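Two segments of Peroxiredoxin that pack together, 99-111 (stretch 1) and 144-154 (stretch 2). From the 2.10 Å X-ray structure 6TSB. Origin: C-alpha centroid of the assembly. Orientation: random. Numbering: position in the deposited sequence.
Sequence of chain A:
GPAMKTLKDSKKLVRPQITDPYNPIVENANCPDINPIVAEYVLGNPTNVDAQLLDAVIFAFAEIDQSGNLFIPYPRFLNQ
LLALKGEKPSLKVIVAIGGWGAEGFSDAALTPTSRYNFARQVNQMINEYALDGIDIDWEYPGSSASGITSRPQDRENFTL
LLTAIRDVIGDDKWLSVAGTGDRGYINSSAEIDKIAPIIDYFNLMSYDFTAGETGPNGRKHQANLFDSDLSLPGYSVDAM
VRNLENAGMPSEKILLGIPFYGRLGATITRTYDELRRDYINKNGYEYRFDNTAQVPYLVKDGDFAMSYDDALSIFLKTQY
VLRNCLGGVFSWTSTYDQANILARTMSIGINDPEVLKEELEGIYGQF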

ATOM      1  N   GLY A  99       7.580   3.010 -35.075  1.00 41.93           N
ATOM      2  CA  GLY A  99       7.686   3.633 -33.748  1.00 40.25           C
ATOM      3  C   GLY A  99       7.573   5.131 -33.821  1.00 44.66           C
ATOM      4  O   GLY A  99       7.546   5.699 -34.932  1.00 53.34           O
ATOM      5  N   TRP A 100       7.491   5.775 -32.670  1.00 48.92           N
ATOM      6  CA  TRP A 100       7.256   7.234 -32.604  1.00 48.48           C
ATOM      7  C   TRP A 100       8.314   7.962 -33.439  1.00 53.47           C
ATOM      8  O   TRP A 100       9.522   7.707 -33.204  1.00 51.72           O
ATOM      9  CB  TRP A 100       7.261   7.709 -31.161  1.00 47.95           C
ATOM     10  CG  TRP A 100       6.928   9.156 -31.058  1.00 52.81           C
ATOM     11  CD1 TRP A 100       7.769  10.203 -30.812  1.00 55.69           C
ATOM     12  CD2 TRP A 100       5.625   9.716 -31.248  1.00 54.08           C
ATOM     13  NE1 TRP A 100       7.066  11.381 -30.816  1.00 56.38           N
ATOM     14  CE2 TRP A 100       5.748  11.111 -31.067  1.00 56.59           C
ATOM     15  CE3 TRP A 100       4.375   9.164 -31.545  1.00 52.23           C
ATOM     16  CZ2 TRP A 100       4.653  11.965 -31.182  1.00 59.58           C
ATOM     17  CZ3 TRP A 100       3.293  10.009 -31.650  1.00 60.12           C
ATOM     18  CH2 TRP A 100       3.434  11.390 -31.474  1.00 62.56           C
ATOM     19  N   GLY A 101       7.880   8.835 -34.364  1.00 49.80           N
ATOM     20  CA  GLY A 101       8.778   9.655 -35.205  1.00 47.91           C
ATOM     21  C   GLY A 101       9.334   8.907 -36.418  1.00 47.24           C
ATOM     22  O   GLY A 101       9.961   9.566 -37.226  1.00 49.32           O
ATOM     23  N   ALA A 102       9.079   7.597 -36.576  1.00 45.86           N
ATOM     24  CA  ALA A 102       9.593   6.757 -37.683  1.00 43.92           C
ATOM     25  C   ALA A 102       8.884   7.070 -39.004  1.00 49.09           C
ATOM     26  O   ALA A 102       7.711   6.631 -39.202  1.00 48.07           O
ATOM     27  CB  ALA A 102       9.465   5.296 -37.355  1.00 42.98           C
ATOM     28  N   GLU A 103       9.618   7.739 -39.898  1.00 49.71           N
ATOM     29  CA  GLU A 103       9.157   8.269 -41.209  1.00 52.07           C
ATOM     30  C   GLU A 103       9.134   7.131 -42.228  1.00 45.79           C
ATOM     31  O   GLU A 103       9.791   6.109 -41.981  1.00 45.78           O
ATOM     32  CB  GLU A 103      10.062   9.413 -41.695  1.00 54.09           C
ATOM     33  CG  GLU A 103       9.612  10.038 -43.014  1.00 58.25           C
ATOM     34  CD  GLU A 103       8.268  10.737 -42.951  1.00 55.62           C
ATOM     35  OE1 GLU A 103       8.245  11.871 -42.442  1.00 59.12           O
ATOM     36  OE2 GLU A 103       7.248  10.138 -43.384  1.00 53.54           O
ATOM     37  N   GLY A 104       8.309   7.292 -43.263  1.00 45.52           N
ATOM     38  CA  GLY A 104       8.311   6.456 -44.469  1.00 44.61           C
ATOM     39  C   GLY A 104       6.970   5.832 -44.784  1.00 42.48           C
ATOM     40  O   GLY A 104       6.809   5.326 -45.923  1.00 44.04           O
ATOM     41  N   PHE A 105       6.037   5.743 -43.838  1.00 42.76           N
ATOM     42  CA  PHE A 105       4.860   4.846 -44.066  1.00 42.22           C
ATOM     43  C   PHE A 105       3.868   5.463 -45.064  1.00 38.99           C
ATOM     44  O   PHE A 105       3.230   4.683 -45.844  1.00 41.26           O
ATOM     45  CB  PHE A 105       4.118   4.519 -42.773  1.00 42.81           C
ATOM     46  CG  PHE A 105       4.682   3.370 -41.981  1.00 43.05           C
ATOM     47  CD1 PHE A 105       4.530   2.075 -42.427  1.00 41.23           C
ATOM     48  CD2 PHE A 105       5.318   3.581 -40.769  1.00 43.46           C
ATOM     49  CE1 PHE A 105       5.035   1.018 -41.693  1.00 40.99           C
ATOM     50  CE2 PHE A 105       5.806   2.517 -40.030  1.00 43.47           C
ATOM     51  CZ  PHE A 105       5.654   1.238 -40.494  1.00 40.92           C
ATOM     52  N   SER A 106       3.645   6.784 -44.971  1.00 39.60           N
ATOM     53  CA  SER A 106       2.678   7.530 -45.827  1.00 43.83           C
ATOM     54  C   SER A 106       3.091   7.364 -47.300  1.00 43.91           C
ATOM     55  O   SER A 106       2.207   7.066 -48.133  1.00 42.82           O
ATOM     56  CB  SER A 106       2.577   8.992 -45.424  1.00 44.71           C
ATOM     57  OG  SER A 106       1.552   9.634 -46.166  1.00 44.56           O
ATOM     58  N   ASP A 107       4.399   7.493 -47.588  1.00 44.14           N
ATOM     59  CA  ASP A 107       4.999   7.228 -48.930  1.00 46.63           C
ATOM     60  C   ASP A 107       4.795   5.749 -49.287  1.00 44.99           C
ATOM     61  O   ASP A 107       4.351   5.486 -50.403  1.00 48.69           O
ATOM     62  CB  ASP A 107       6.484   7.614 -49.002  1.00 42.85           C
ATOM     63  CG  ASP A 107       6.718   9.105 -49.095  1.00 45.06           C
ATOM     64  OD1 ASP A 107       5.720   9.838 -49.028  1.00 44.62           O
ATOM     65  OD2 ASP A 107       7.903   9.530 -49.190  1.00 47.83           O
ATOM     66  N   ALA A 108       5.092   4.821 -48.382  1.00 41.45           N
ATOM     67  CA  ALA A 108       5.023   3.368 -48.657  1.00 41.59           C
ATOM     68  C   ALA A 108       3.589   2.967 -48.970  1.00 43.89           C
ATOM     69  O   ALA A 108       3.370   1.998 -49.720  1.00 44.05           O
ATOM     70  CB  ALA A 108       5.533   2.617 -47.460  1.00 43.63           C
ATOM     71  N   ALA A 109       2.622   3.658 -48.374  1.00 46.43           N
ATOM     72  CA  ALA A 109       1.207   3.246 -48.484  1.00 48.07           C
ATOM     73  C   ALA A 109       0.575   3.841 -49.745  1.00 41.65           C
ATOM     74  O   ALA A 109      -0.527   3.355 -50.096  1.00 43.88           O
ATOM     75  CB  ALA A 109       0.440   3.643 -47.242  1.00 45.56           C
ATOM     76  N   LEU A 110       1.220   4.824 -50.394  1.00 43.48           N
ATOM     77  CA  LEU A 110       0.541   5.756 -51.353  1.00 45.81           C
ATOM     78  C   LEU A 110       0.103   5.086 -52.669  1.00 46.28           C
ATOM     79  O   LEU A 110      -0.998   5.428 -53.127  1.00 50.55           O
ATOM     80  CB  LEU A 110       1.423   6.977 -51.610  1.00 48.05           C
ATOM     81  CG  LEU A 110       0.714   8.196 -52.224  1.00 50.82           C
ATOM     82  CD1 LEU A 110      -0.683   8.405 -51.659  1.00 51.47           C
ATOM     83  CD2 LEU A 110       1.545   9.459 -52.023  1.00 49.55           C
ATOM     84  N   THR A 111       0.858   4.143 -53.253  1.00 51.45           N
ATOM     85  CA  THR A 111       0.597   3.618 -54.632  1.00 47.59           C
ATOM     86  C   THR A 111       0.559   2.094 -54.630  1.00 47.90           C
ATOM     87  O   THR A 111       1.024   1.474 -53.696  1.00 42.42           O
ATOM     88  CB  THR A 111       1.663   4.101 -55.619  1.00 48.44           C
ATOM     89  OG1 THR A 111       2.848   3.328 -55.420  1.00 44.37           O
ATOM     90  CG2 THR A 111       2.015   5.561 -55.443  1.00 50.33           C
ATOM     91  N   SER A 144       0.624  14.058 -38.464  1.00 47.09           N
ATOM     92  CA  SER A 144       2.026  14.537 -38.457  1.00 53.04           C
ATOM     93  C   SER A 144       2.419  15.010 -37.055  1.00 54.67           C
ATOM     94  O   SER A 144       3.343  15.824 -36.950  1.00 60.90           O
ATOM     95  CB  SER A 144       2.200  15.614 -39.483  1.00 51.43           C
ATOM     96  OG  SER A 144       1.941  15.076 -40.777  1.00 59.08           O
ATOM     97  N   ALA A 145       1.786  14.469 -36.012  1.00 57.80           N
ATOM     98  CA  ALA A 145       2.069  14.834 -34.603  1.00 61.61           C
ATOM     99  C   ALA A 145       3.544  14.537 -34.303  1.00 62.93           C
ATOM    100  O   ALA A 145       4.221  15.435 -33.830  1.00 64.11           O
ATOM    101  CB  ALA A 145       1.127  14.112 -33.663  1.00 57.70           C
ATOM    102  N   SER A 146       4.033  13.337 -34.641  1.00 67.24           N
ATOM    103  CA  SER A 146       5.413  12.856 -34.351  1.00 62.47           C
ATOM    104  C   SER A 146       6.471  13.550 -35.224  1.00 64.65           C
ATOM    105  O   SER A 146       7.680  13.240 -35.024  1.00 65.28           O
ATOM    106  CB  SER A 146       5.485  11.375 -34.540  1.00 61.91           C
ATOM    107  OG  SER A 146       5.361  11.068 -35.916  1.00 56.36           O
ATOM    108  N   GLY A 147       6.048  14.404 -36.169  1.00 60.45           N
ATOM    109  CA  GLY A 147       6.919  15.126 -37.120  1.00 60.71           C
ATOM    110  C   GLY A 147       7.036  14.437 -38.483  1.00 60.23           C
ATOM    111  O   GLY A 147       7.738  14.972 -39.349  1.00 63.22           O
ATOM    112  N   ILE A 148       6.380  13.291 -38.679  1.00 57.05           N
ATOM    113  CA  ILE A 148       6.410  12.515 -39.952  1.00 54.60           C
ATOM    114  C   ILE A 148       5.406  13.105 -40.950  1.00 55.71           C
ATOM    115  O   ILE A 148       4.494  13.840 -40.553  1.00 57.12           O
ATOM    116  CB  ILE A 148       6.124  11.019 -39.709  1.00 51.85           C
ATOM    117  CG1 ILE A 148       4.702  10.777 -39.203  1.00 52.10           C
ATOM    118  CG2 ILE A 148       7.162  10.429 -38.773  1.00 59.64           C
ATOM    119  CD1 ILE A 148       4.340   9.321 -39.016  1.00 50.25           C
ATOM    120  N   THR A 149       5.573  12.730 -42.214  1.00 49.88           N
ATOM    121  CA  THR A 149       4.637  12.972 -43.329  1.00 53.97           C
ATOM    122  C   THR A 149       3.280  12.303 -43.039  1.00 54.18           C
ATOM    123  O   THR A 149       3.265  11.114 -42.623  1.00 47.04           O
ATOM    124  CB  THR A 149       5.264  12.454 -44.631  1.00 54.44           C
ATOM    125  OG1 THR A 149       6.440  13.225 -44.866  1.00 52.97           O
ATOM    126  CG2 THR A 149       4.331  12.543 -45.815  1.00 54.05           C
ATOM    127  N   SER A 150       2.187  13.024 -43.303  1.00 45.73           N
ATOM    128  CA  SER A 150       0.819  12.464 -43.361  1.00 53.10           C
ATOM    129  C   SER A 150       0.102  13.013 -44.578  1.00 47.51           C
ATOM    130  O   SER A 150       0.478  14.100 -45.024  1.00 52.90           O
ATOM    131  CB  SER A 150       0.026  12.767 -42.113  1.00 59.36           C
ATOM    132  OG  SER A 150       0.023  14.161 -41.823  1.00 57.89           O
ATOM    133  N   ARG A 151      -0.931  12.289 -44.998  1.00 47.29           N
ATOM    134  CA  ARG A 151      -1.862  12.634 -46.094  1.00 55.85           C
ATOM    135  C   ARG A 151      -3.259  12.155 -45.706  1.00 56.85           C
ATOM    136  O   ARG A 151      -3.410  11.079 -45.127  1.00 50.82           O
ATOM    137  CB  ARG A 151      -1.453  11.948 -47.408  1.00 56.86           C
ATOM    138  CG  ARG A 151      -0.003  12.168 -47.824  1.00 57.20           C
ATOM    139  CD  ARG A 151       0.353  11.533 -49.165  1.00 57.55           C
ATOM    140  NE  ARG A 151       1.608  12.063 -49.705  1.00 53.12           N
ATOM    141  CZ  ARG A 151       2.815  11.543 -49.499  1.00 53.49           C
ATOM    142  NH1 ARG A 151       2.960  10.456 -48.760  1.00 60.38           N
ATOM    143  NH2 ARG A 151       3.882  12.132 -50.010  1.00 52.16           N
ATOM    144  N   PRO A 152      -4.315  12.909 -46.075  1.00 67.08           N
ATOM    145  CA  PRO A 152      -5.708  12.484 -45.868  1.00 64.42           C
ATOM    146  C   PRO A 152      -6.015  11.016 -46.228  1.00 59.65           C
ATOM    147  O   PRO A 152      -6.732  10.359 -45.498  1.00 59.66           O
ATOM    148  CB  PRO A 152      -6.479  13.409 -46.829  1.00 74.76           C
ATOM    149  CG  PRO A 152      -5.646  14.679 -46.903  1.00 72.18           C
ATOM    150  CD  PRO A 152      -4.210  14.231 -46.721  1.00 72.14           C
ATOM    151  N   GLN A 153      -5.415  10.517 -47.312  1.00 51.67           N
ATOM    152  CA  GLN A 153      -5.624   9.148 -47.858  1.00 49.33           C
ATOM    153  C   GLN A 153      -4.906   8.080 -47.004  1.00 43.69           C
ATOM    154  O   GLN A 153      -5.171   6.873 -47.239  1.00 46.20           O
ATOM    155  CB  GLN A 153      -5.131   9.072 -49.312  1.00 58.28           C
ATOM    156  CG  GLN A 153      -5.530  10.252 -50.181  1.00 63.40           C
ATOM    157  CD  GLN A 153      -4.457  11.316 -50.230  1.00 70.16           C
ATOM    158  OE1 GLN A 153      -3.401  11.117 -50.821  1.00 89.46           O
ATOM    159  NE2 GLN A 153      -4.707  12.464 -49.616  1.00 56.84           N
ATOM    160  N   ASP A 154      -4.035   8.456 -46.058  1.00 39.30           N
ATOM    161  CA  ASP A 154      -3.305   7.497 -45.184  1.00 38.94           C
ATOM    162  C   ASP A 154      -4.247   6.410 -44.653  1.00 41.16           C
ATOM    163  O   ASP A 154      -3.871   5.221 -44.693  1.00 47.49           O
ATOM    164  CB  ASP A 154      -2.599   8.227 -44.055  1.00 39.08           C
ATOM    165  CG  ASP A 154      -1.317   8.901 -44.499  1.00 42.32           C
ATOM    166  OD1 ASP A 154      -0.856   8.639 -45.638  1.00 45.22           O
ATOM    167  OD2 ASP A 154      -0.795   9.694 -43.712  1.00 48.96           O
TER
HETATM  168  O   HOH W   1       5.433   8.533 -35.777  1.00 53.53           O
HETATM  169  O   HOH W   2       4.645   8.878 -42.964  1.00 43.53           O
HETATM  170  O   HOH W   3      -0.607   6.991 -47.937  1.00 45.76           O
HETATM  171  O   HOH W   4       7.056  11.980 -47.965  1.00 54.99           O

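The contact between the two segments buries 658 Å², both sides summed, and is organised chiefly around Ser106, Arg151 and Ile148, the three residues that lose the most surface to the other stretch. The two segments run alongside one another in the same direction, Gly101 lying nearest Ser146, Glu103 nearest Ile148 and Ser106 nearest Ser150.

Ser106, buried in the first helical turn after Gly104, points its CA-to-CB bond toward stretch 2 and places its hydroxyl, in the t rotamer, between two charged groups. It donates a short hydrogen bond from Ser106 OG to Asp154 OD1 (2.7 Å) and accepts a weak one from Arg151 NH1 to the same OG (3.1 Å), so that both roles of the hydroxyl are used. The same pair of residues, Ser106 and Asp154, is also joined through water 3, which donates to Ser106 O and to Asp154 OD1, each at 2.8 Å.

Arg151 covers nearly as much surface as Ser106. The Arg151 guanidinium meets Asp107 in a salt bridge: NH1 and NH2 both donate to Asp107 OD1, at 2.8 and 3.1 Å, and this oxygen lies at the edge of the group, near its plane, where the N-H bonds point. Leu110 CD2 lies over one face of the group, 3.5 Å from Arg151 NE. The base of the arginine is held within its own stretch, where Arg151 N donates to Asp154 OD2 (2.9 Å) and a type I turn runs from Arg151 to Asp154. Asp154 therefore receives Ser106 through one carboxylate oxygen and the Arg151 backbone through the other.

Ile148 points its CA-to-CB bond toward stretch 1. The Ile148 CG2 methyl comes within 3.3 Å of Gly101 O and 3.8 Å of Ala102 C, resting against the backbone of stretch 1. Glu103 OE1 approaches Ile148 CA to 3.2 Å on the way to the next residue, accepting a hydrogen bond from Thr149 N (2.8 Å, 157°). Glu103 OE2 accepts a weak hydrogen bond from the same Thr149 N (3.3 Å), and also accepts from Gly104 N at 3.0 Å. Water 2 extends this network, donating to Glu103 OE2 (2.9 Å) and Thr149 O (2.6 Å) while accepting from Ser106 N (3.1 Å).

At the start of the contact, Ser146 lies over one face of the Trp100 ring, with its CB 3.4 Å from the centroid of the six-membered ring and 10° off the normal, a CH-pi arrangement. Water 1 links Gly101 N (2.8 Å) to Ser146 OG (2.5 Å).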